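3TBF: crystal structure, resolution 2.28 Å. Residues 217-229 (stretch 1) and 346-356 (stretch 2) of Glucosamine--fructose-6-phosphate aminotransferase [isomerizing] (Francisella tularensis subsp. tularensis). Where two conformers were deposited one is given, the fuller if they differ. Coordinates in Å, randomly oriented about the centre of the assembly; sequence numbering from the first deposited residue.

Stretch 1 217-229: IDQISEYFSDKEH
Stretch 2 346-356: LLSYHVAIIKG

Stretch 2 continues a helix that began earlier in the chain and runs to Lys-355; stretch 1 likewise enters in a helix, which reaches about Ser-221 and packs against the first with its axis 8.7 Å away at closest approach and a signed crossing angle of -46°. Both run broadly the same way, so the register climbs in step: CA of Ile-217 lies 6.0 Å from CA of Leu-347, CA of Asp-218 5.7 Å from CA of His-350, CA of Ser-221 5.3 Å from CA of Val-351, and CA of Ser-225 6.0 Å from CA of Ile-354. Beyond its helix, stretch 1 makes a 3-10 segment from Glu-222 and a type I turn from Phe-224 to Lys-227, closed by Lys-227 N to Phe-224 O at 3.1 Å.

Leu-346 (m, t) points toward Ile-217 (m, t), its CB 4.0 Å from Ile-217 CD1. Leu-347 (t, p) starts sideways, but its end comes nearer: CD1 lies 4.0 Å from Ile-217 CG2 and 4.1 Å from Phe-224 CE1, so one branched apolar side chain bridges two buried residues.

His-350 (m, chi2 -63°) offers a flat ring to Asp-218 (t). Asp-218 CB sits 3.8 Å from the His-350 ring centroid, only 11° off the normal, a CH-pi contact over the face. The ring's NE2 is hydrogen-bonded elsewhere in the structure.

Val-351 (t) occupies the tightest CA pairing, where small Ser-221 (p) lies opposite; Val-351 CG2 is 3.7 Å from Ser-221 CB. Val-351 CG1 meets Phe-224 CB at 3.8 Å, with Phe-224 at m and chi2 74°. Ser-221 OG is satisfied within its own stretch, donating to Asp-218 O at 2.7 Å, which suits a polar residue to this buried site.

Ile-354 (m, m) points toward stretch 1 and packs from Ser-221 and Glu-222 to Ser-225: Ile-354 CG2 lies 3.4 Å from Ser-225 CB, CD1 4.0 Å from Glu-222 CG, and CG1 3.7 Å from Ser-221 OG. Ser-225 (p) turns its OG back to Glu-222 O, 3.1 Å away.

Lys-355 (m, chi2 -98°, t, t) leaves its backbone sideways and reaches across to the turn. Lys-355 NZ donates to Lys-227 O at 2.8 Å and to Ser-225 O at 3.2 Å; a long salt bridge joins Lys-355 NZ to Glu-228 OE2 at 3.8 Å. A lysine suits this place because its long chain carries a charged donor to backbone carbonyls. Lys-227 (m, m, t, m) instead leads its end away, pairing NZ with Asp-226 OD1 at 2.6 Å in a salt bridge.

Gly-356 ends the helix in a Schellman motif, with phi/psi 75/21, a positive phi that favours glycine.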

# COMPACT_ATOMS: atom_id res chain seq x y z
N ILE A 217 -3.54 -26.96 11.41
CA ILE A 217 -2.70 -26.14 10.52
C ILE A 217 -1.43 -26.88 10.15
O ILE A 217 -0.97 -26.79 8.99
CB ILE A 217 -2.40 -24.76 11.08
CG1 ILE A 217 -3.69 -23.94 11.13
CG2 ILE A 217 -1.37 -24.07 10.25
CD1 ILE A 217 -3.65 -22.84 12.15
N ASP A 218 -0.90 -27.67 11.08
CA ASP A 218 0.21 -28.55 10.76
C ASP A 218 -0.13 -29.49 9.62
O ASP A 218 0.59 -29.52 8.64
CB ASP A 218 0.65 -29.36 11.99
CG ASP A 218 2.00 -30.00 11.80
OD1 ASP A 218 2.56 -29.89 10.70
OD2 ASP A 218 2.52 -30.62 12.76
N GLN A 219 -1.25 -30.21 9.71
CA GLN A 219 -1.70 -31.09 8.64
C GLN A 219 -1.84 -30.38 7.28
O GLN A 219 -1.36 -30.88 6.30
CB GLN A 219 -3.06 -31.69 8.96
CG GLN A 219 -3.09 -32.70 10.10
CD GLN A 219 -4.54 -32.95 10.63
OE1 GLN A 219 -5.53 -32.72 9.90
NE2 GLN A 219 -4.67 -33.41 11.90
N ILE A 220 -2.50 -29.23 7.26
CA ILE A 220 -2.68 -28.39 6.06
C ILE A 220 -1.36 -27.95 5.40
O ILE A 220 -1.19 -27.94 4.18
CB ILE A 220 -3.38 -27.10 6.46
CG1 ILE A 220 -4.86 -27.32 6.73
CG2 ILE A 220 -3.25 -26.05 5.40
CD1 ILE A 220 -5.55 -25.98 7.09
N SER A 221 -0.41 -27.56 6.22
CA SER A 221 0.83 -27.02 5.74
C SER A 221 1.61 -27.94 4.76
O SER A 221 2.46 -27.43 4.01
CB SER A 221 1.71 -26.65 6.93
OG SER A 221 2.30 -27.79 7.49
N GLU A 222 1.34 -29.25 4.77
CA GLU A 222 2.00 -30.17 3.81
C GLU A 222 1.69 -29.75 2.36
O GLU A 222 2.54 -29.86 1.48
CB GLU A 222 1.55 -31.62 4.01
CG GLU A 222 2.12 -32.28 5.30
CD GLU A 222 1.17 -33.34 5.99
OE1 GLU A 222 0.04 -33.60 5.50
OE2 GLU A 222 1.58 -33.91 7.04
N TYR A 223 0.47 -29.25 2.14
CA TYR A 223 0.07 -28.69 0.86
C TYR A 223 1.09 -27.66 0.29
O TYR A 223 1.17 -27.51 -0.92
CB TYR A 223 -1.35 -28.08 0.95
CG TYR A 223 -1.84 -27.51 -0.35
CD1 TYR A 223 -2.32 -28.35 -1.36
CD2 TYR A 223 -1.82 -26.14 -0.59
CE1 TYR A 223 -2.76 -27.82 -2.58
CE2 TYR A 223 -2.26 -25.61 -1.81
CZ TYR A 223 -2.71 -26.45 -2.79
OH TYR A 223 -3.12 -25.92 -3.99
N PHE A 224 1.89 -27.01 1.13
CA PHE A 224 2.73 -25.91 0.67
C PHE A 224 4.14 -26.37 0.31
O PHE A 224 4.96 -25.54 -0.13
CB PHE A 224 2.80 -24.77 1.69
CG PHE A 224 1.52 -23.95 1.82
CD1 PHE A 224 0.42 -24.47 2.47
CD2 PHE A 224 1.44 -22.65 1.32
CE1 PHE A 224 -0.73 -23.74 2.63
CE2 PHE A 224 0.29 -21.90 1.45
CZ PHE A 224 -0.82 -22.45 2.11
N SER A 225 4.44 -27.65 0.46
CA SER A 225 5.84 -28.10 0.33
C SER A 225 6.44 -27.85 -1.05
O SER A 225 7.63 -27.57 -1.15
CB SER A 225 6.00 -29.58 0.69
OG SER A 225 5.12 -30.36 -0.09
N ASP A 226 5.63 -27.98 -2.10
CA ASP A 226 6.09 -27.75 -3.46
C ASP A 226 5.64 -26.40 -4.07
O ASP A 226 5.81 -26.19 -5.28
CB ASP A 226 5.65 -28.89 -4.39
CG ASP A 226 4.14 -28.96 -4.57
OD1 ASP A 226 3.39 -28.25 -3.87
OD2 ASP A 226 3.71 -29.76 -5.44
N LYS A 227 5.13 -25.50 -3.23
CA LYS A 227 4.54 -24.26 -3.70
C LYS A 227 5.51 -23.11 -3.59
O LYS A 227 6.23 -23.00 -2.58
CB LYS A 227 3.28 -23.94 -2.91
CG LYS A 227 2.19 -24.98 -3.03
CD LYS A 227 1.83 -25.29 -4.51
CE LYS A 227 0.61 -26.20 -4.63
NZ LYS A 227 0.88 -27.50 -4.02
N GLU A 228 5.52 -22.25 -4.62
CA GLU A 228 6.40 -21.06 -4.61
C GLU A 228 5.63 -19.74 -4.60
O GLU A 228 6.22 -18.67 -4.52
CB GLU A 228 7.40 -21.11 -5.77
CG GLU A 228 8.25 -22.40 -5.84
CD GLU A 228 9.37 -22.48 -4.79
OE1 GLU A 228 9.80 -21.43 -4.23
OE2 GLU A 228 9.82 -23.63 -4.52
N HIS A 229 4.30 -19.80 -4.62
CA HIS A 229 3.48 -18.62 -4.51
C HIS A 229 2.37 -18.91 -3.55
O HIS A 229 1.99 -20.07 -3.34
CB HIS A 229 2.82 -18.24 -5.87
CG HIS A 229 3.74 -18.27 -7.07
ND1 HIS A 229 4.36 -17.14 -7.56
CD2 HIS A 229 4.08 -19.28 -7.90
CE1 HIS A 229 5.09 -17.46 -8.62
NE2 HIS A 229 4.91 -18.75 -8.86
N LEU A 346 0.75 -19.39 12.75
CA LEU A 346 0.97 -20.83 12.86
C LEU A 346 1.21 -21.44 11.48
O LEU A 346 2.04 -22.33 11.30
CB LEU A 346 -0.20 -21.49 13.54
CG LEU A 346 -0.31 -21.31 15.07
CD1 LEU A 346 -1.57 -22.00 15.67
CD2 LEU A 346 0.87 -21.86 15.79
N LEU A 347 0.53 -20.92 10.48
CA LEU A 347 0.69 -21.38 9.14
C LEU A 347 2.09 -21.15 8.72
O LEU A 347 2.71 -22.02 8.10
CB LEU A 347 -0.25 -20.64 8.21
CG LEU A 347 -0.24 -21.15 6.73
CD1 LEU A 347 -0.53 -22.67 6.61
CD2 LEU A 347 -1.18 -20.34 5.85
N SER A 348 2.60 -19.97 9.01
CA SER A 348 3.91 -19.64 8.51
C SER A 348 4.95 -20.44 9.25
O SER A 348 5.96 -20.82 8.67
CB SER A 348 4.21 -18.13 8.58
OG SER A 348 4.56 -17.78 9.92
N TYR A 349 4.71 -20.71 10.53
CA TYR A 349 5.61 -21.57 11.28
C TYR A 349 5.69 -22.96 10.69
O TYR A 349 6.76 -23.44 10.37
CB TYR A 349 5.21 -21.65 12.75
CG TYR A 349 6.01 -22.68 13.51
CD1 TYR A 349 7.31 -22.41 13.98
CD2 TYR A 349 5.48 -23.97 13.75
CE1 TYR A 349 8.05 -23.38 14.69
CE2 TYR A 349 6.21 -24.94 14.43
CZ TYR A 349 7.50 -24.64 14.90
OH TYR A 349 8.20 -25.61 15.55
N HIS A 350 4.56 -23.62 10.54
CA HIS A 350 4.60 -24.96 10.00
C HIS A 350 5.10 -25.09 8.55
O HIS A 350 5.76 -26.08 8.23
CB HIS A 350 3.25 -25.60 10.12
CG HIS A 350 2.87 -25.88 11.53
ND1 HIS A 350 3.57 -26.76 12.32
CD2 HIS A 350 1.88 -25.39 12.29
CE1 HIS A 350 3.00 -26.82 13.51
NE2 HIS A 350 1.97 -26.00 13.52
N VAL A 351 4.82 -24.11 7.69
CA VAL A 351 5.25 -24.20 6.32
C VAL A 351 6.76 -24.03 6.30
O VAL A 351 7.45 -24.67 5.51
CB VAL A 351 4.54 -23.19 5.48
CG1 VAL A 351 5.19 -23.03 4.09
CG2 VAL A 351 3.09 -23.60 5.41
N ALA A 352 7.27 -23.24 7.24
CA ALA A 352 8.72 -23.06 7.38
C ALA A 352 9.38 -24.36 7.75
O ALA A 352 10.42 -24.71 7.20
CB ALA A 352 9.05 -22.01 8.41
N ILE A 353 8.77 -25.10 8.66
CA ILE A 353 9.32 -26.40 9.03
C ILE A 353 9.32 -27.38 7.84
O ILE A 353 10.34 -27.98 7.52
CB ILE A 353 8.60 -27.04 10.19
CG1 ILE A 353 8.69 -26.14 11.43
CG2 ILE A 353 9.19 -28.43 10.51
CD1 ILE A 353 10.05 -25.88 11.88
N ILE A 354 8.18 -27.49 7.17
CA ILE A 354 8.08 -28.25 5.91
C ILE A 354 9.18 -27.89 4.91
O ILE A 354 9.76 -28.75 4.31
CB ILE A 354 6.74 -28.02 5.21
CG1 ILE A 354 5.59 -28.69 5.99
CG2 ILE A 354 6.79 -28.56 3.80
CD1 ILE A 354 5.50 -30.17 5.82
N LYS A 355 9.45 -26.61 4.72
CA LYS A 355 10.51 -26.20 3.78
C LYS A 355 11.90 -26.33 4.40
O LYS A 355 12.89 -26.17 3.70
CB LYS A 355 10.31 -24.74 3.35
CG LYS A 355 9.00 -24.44 2.57
CD LYS A 355 9.24 -24.41 1.09
CE LYS A 355 7.98 -24.12 0.31
NZ LYS A 355 8.16 -24.37 -1.15
N GLY A 356 12.00 -26.59 5.71
CA GLY A 356 13.30 -26.75 6.35
C GLY A 356 14.04 -25.44 6.58
O GLY A 356 15.26 -25.43 6.72